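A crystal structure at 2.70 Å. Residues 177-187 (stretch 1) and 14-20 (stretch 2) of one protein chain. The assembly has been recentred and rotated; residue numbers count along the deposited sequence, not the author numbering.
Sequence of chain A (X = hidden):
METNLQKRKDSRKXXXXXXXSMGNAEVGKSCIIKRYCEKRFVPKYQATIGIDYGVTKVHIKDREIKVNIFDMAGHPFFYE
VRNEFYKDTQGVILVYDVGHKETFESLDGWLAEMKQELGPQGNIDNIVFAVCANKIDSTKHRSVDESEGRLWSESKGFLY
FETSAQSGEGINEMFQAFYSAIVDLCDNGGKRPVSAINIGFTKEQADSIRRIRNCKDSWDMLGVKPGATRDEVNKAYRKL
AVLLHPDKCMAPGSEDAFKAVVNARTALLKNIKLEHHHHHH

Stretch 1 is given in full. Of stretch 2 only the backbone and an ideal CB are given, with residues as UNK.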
# COMPACT_ATOMS: atom_id res chain seq x y z
N ALA A 177 10.98 -6.67 -10.61
CA ALA A 177 10.20 -5.45 -10.53
C ALA A 177 10.00 -5.04 -9.08
O ALA A 177 10.03 -3.85 -8.75
CB ALA A 177 8.86 -5.65 -11.22
N PHE A 178 9.80 -6.02 -8.20
CA PHE A 178 9.57 -5.79 -6.78
C PHE A 178 10.74 -5.04 -6.15
O PHE A 178 10.56 -4.00 -5.51
CB PHE A 178 9.38 -7.14 -6.10
CG PHE A 178 9.00 -7.10 -4.64
CD1 PHE A 178 7.84 -6.49 -4.20
CD2 PHE A 178 9.77 -7.80 -3.72
CE1 PHE A 178 7.47 -6.55 -2.86
CE2 PHE A 178 9.41 -7.86 -2.38
CZ PHE A 178 8.26 -7.24 -1.96
N TYR A 179 11.96 -5.56 -6.33
CA TYR A 179 13.11 -4.97 -5.67
C TYR A 179 13.52 -3.67 -6.32
O TYR A 179 14.08 -2.79 -5.65
CB TYR A 179 14.28 -5.96 -5.64
CG TYR A 179 14.09 -7.11 -4.67
CD1 TYR A 179 13.72 -6.87 -3.36
CD2 TYR A 179 14.24 -8.44 -5.07
CE1 TYR A 179 13.55 -7.91 -2.45
CE2 TYR A 179 14.07 -9.50 -4.18
CZ TYR A 179 13.72 -9.22 -2.86
OH TYR A 179 13.54 -10.25 -1.94
N SER A 180 13.25 -3.50 -7.61
CA SER A 180 13.56 -2.21 -8.22
C SER A 180 12.63 -1.13 -7.70
O SER A 180 13.08 -0.02 -7.37
CB SER A 180 13.49 -2.30 -9.73
OG SER A 180 14.17 -3.45 -10.20
N ALA A 181 11.35 -1.42 -7.55
CA ALA A 181 10.46 -0.43 -6.94
C ALA A 181 10.90 -0.13 -5.51
O ALA A 181 10.82 1.01 -5.05
CB ALA A 181 9.01 -0.92 -7.01
N ILE A 182 11.39 -1.14 -4.79
CA ILE A 182 11.79 -0.92 -3.40
C ILE A 182 13.08 -0.11 -3.35
O ILE A 182 13.24 0.76 -2.48
CB ILE A 182 11.93 -2.26 -2.65
CG1 ILE A 182 10.55 -2.92 -2.47
CG2 ILE A 182 12.53 -2.05 -1.28
CD1 ILE A 182 10.60 -4.35 -1.89
N VAL A 183 14.03 -0.37 -4.25
CA VAL A 183 15.22 0.47 -4.35
C VAL A 183 14.82 1.91 -4.68
O VAL A 183 15.35 2.86 -4.10
CB VAL A 183 16.22 -0.10 -5.37
CG1 VAL A 183 17.28 0.93 -5.71
CG2 VAL A 183 16.89 -1.36 -4.81
N ASP A 184 13.89 2.08 -5.64
CA ASP A 184 13.41 3.42 -5.97
C ASP A 184 12.76 4.07 -4.75
O ASP A 184 12.91 5.28 -4.53
CB ASP A 184 12.42 3.38 -7.14
CG ASP A 184 13.07 2.98 -8.45
OD1 ASP A 184 14.32 3.05 -8.58
OD2 ASP A 184 12.32 2.61 -9.38
N LEU A 185 12.04 3.29 -3.96
CA LEU A 185 11.43 3.83 -2.75
C LEU A 185 12.50 4.22 -1.73
O LEU A 185 12.36 5.23 -1.02
CB LEU A 185 10.46 2.81 -2.15
CG LEU A 185 9.77 3.19 -0.84
CD1 LEU A 185 8.40 3.83 -1.11
CD2 LEU A 185 9.63 1.98 0.11
N CYS A 186 13.58 3.45 -1.64
CA CYS A 186 14.62 3.75 -0.66
C CYS A 186 15.44 4.96 -1.07
O CYS A 186 15.79 5.80 -0.23
CB CYS A 186 15.53 2.54 -0.47
SG CYS A 186 14.83 1.26 0.56
N ASP A 187 15.73 5.09 -2.36
CA ASP A 187 16.46 6.26 -2.83
C ASP A 187 15.68 7.55 -2.62
O ASP A 187 16.27 8.64 -2.67
CB ASP A 187 16.82 6.08 -4.31
CG ASP A 187 17.85 5.00 -4.54
OD1 ASP A 187 18.33 4.39 -3.55
OD2 ASP A 187 18.20 4.76 -5.72
N UNK A 14 25.22 -0.58 2.07
CA UNK A 14 24.37 -1.74 1.80
C UNK A 14 23.00 -1.57 2.41
O UNK A 14 22.85 -1.23 3.59
CB UNK A 14 25.02 -3.02 2.33
N UNK A 15 21.97 -1.85 1.62
CA UNK A 15 20.62 -1.53 2.01
C UNK A 15 19.97 -2.69 2.77
O UNK A 15 20.11 -3.85 2.38
CB UNK A 15 19.79 -1.17 0.78
N UNK A 16 19.27 -2.36 3.85
CA UNK A 16 18.61 -3.37 4.67
C UNK A 16 17.11 -3.11 4.65
O UNK A 16 16.64 -2.07 5.12
CB UNK A 16 19.15 -3.36 6.10
N UNK A 17 16.35 -4.07 4.11
CA UNK A 17 14.91 -3.92 3.92
C UNK A 17 14.22 -5.13 4.53
O UNK A 17 14.83 -6.15 4.83
CB UNK A 17 14.55 -3.77 2.44
N UNK A 18 12.91 -4.98 4.70
CA UNK A 18 12.01 -5.95 5.31
C UNK A 18 10.87 -6.26 4.34
O UNK A 18 10.23 -5.34 3.82
CB UNK A 18 11.47 -5.43 6.64
N UNK A 19 10.64 -7.54 4.07
CA UNK A 19 9.64 -8.02 3.12
C UNK A 19 8.73 -9.00 3.85
O UNK A 19 9.21 -9.86 4.61
CB UNK A 19 10.29 -8.67 1.90
N UNK A 20 7.42 -8.86 3.69
CA UNK A 20 6.50 -9.83 4.24
C UNK A 20 5.63 -10.40 3.13
O UNK A 20 5.50 -9.82 2.05
CB UNK A 20 5.64 -9.20 5.34

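Stretch 1 is a helix whose backbone hydrogen bonds run in an unbroken i to i+4 series, from Ala181 N to Ala177 O (3.0 Å) through Asp187 N to Val183 O (2.9 Å). Its amides are thus largely spent on itself, and what it offers the strand is a row of side chains: Phe178, Tyr179, Ile182 and Cys186. The two elements cross at 118°, their axes 10.6 Å apart at closest approach, a gap that side chains must fill.

Position 14 lies beyond the end of that row, with nothing of the helix within 5.5 Å of its CB. Almost any residue would serve as far as this contact is concerned; it is Ala14, and it touches nothing here.

Position 15 has extended angles (-90/137) and a CB directed toward the helix, yet no helix atom within 5.5 Å of it. A small residue would fall short, so a longer apolar chain such as leucine, isoleucine or methionine suits the approach to Cys186. Leu15 spans the distance, placing CD2 3.6 Å from Cys186 CB, although both of its chi angles lie between wells.

Position 16 points away, and the helix makes no demand on it; polar or charged chains fit as well as others. Arg16 extends clear of the helix.

Position 17 is the most enclosed so far: its CB points toward the helix, 4.6 Å from Ile182 CG2 and 5.4 Å from Cys186 SG, with the ring of Tyr179 further along. An apolar chain of middle size is called for, and a branched one can touch several neighbours at once. In Ile17, with chi1 p and chi2 t, CD1 reaches Ile182 CG2 at 3.8 Å and Tyr179 CE1 at 4.0 Å, while CG2 lies 4.2 Å from Cys186 SG.

Position 18 is out of reach, so the helix sets no preference. Lys18 makes no contact with the helix, and its NZ is hydrogen-bonded elsewhere in the structure.

Position 19 again faces the helix, with its CB already 4.4 Å from Phe178 CE2 and 5.3 Å from Tyr179 OH. Facing two aromatic side chains, a compact apolar residue, valine or perhaps isoleucine, would suit. Val19 sets CG1 3.7 Å from Phe178 CE2, at the edge of that ring, and CG2 4.3 Å from Tyr179 CE1.

Position 20 points away, leaving the choice to other surroundings; Ile20 makes no contact with the helix.

The rule is alternation: the positions that face the helix, 15, 17 and 19, carry apolar chains, and those between them make no contact with it.

Stretch 2, residues 14-20: ALRIKVI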
# COMPACT_ATOMS: atom_id res chain seq x y z
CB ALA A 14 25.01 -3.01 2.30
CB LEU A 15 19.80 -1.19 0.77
CG LEU A 15 18.69 -0.17 0.90
CD1 LEU A 15 19.07 0.90 1.92
CD2 LEU A 15 18.45 0.43 -0.45
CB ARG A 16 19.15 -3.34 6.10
CG ARG A 16 20.68 -3.18 6.12
CD ARG A 16 21.27 -2.93 7.51
NE ARG A 16 21.91 -4.13 8.04
CZ ARG A 16 23.14 -4.53 7.72
NH1 ARG A 16 23.87 -3.83 6.86
NH2 ARG A 16 23.64 -5.63 8.26
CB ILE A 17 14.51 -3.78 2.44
CG1 ILE A 17 14.66 -5.11 1.69
CG2 ILE A 17 15.35 -2.73 1.73
CD1 ILE A 17 14.19 -5.06 0.24
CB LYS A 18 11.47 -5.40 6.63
CG LYS A 18 10.31 -6.21 7.20
CD LYS A 18 9.71 -5.54 8.45
CE LYS A 18 8.89 -6.53 9.25
NZ LYS A 18 7.56 -5.97 9.51
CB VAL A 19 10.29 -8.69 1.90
CG1 VAL A 19 9.25 -9.36 1.05
CG2 VAL A 19 11.12 -7.69 1.08
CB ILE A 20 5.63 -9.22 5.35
CG1 ILE A 20 4.68 -8.19 4.76
CG2 ILE A 20 6.50 -8.60 6.44
CD1 ILE A 20 3.65 -7.76 5.78
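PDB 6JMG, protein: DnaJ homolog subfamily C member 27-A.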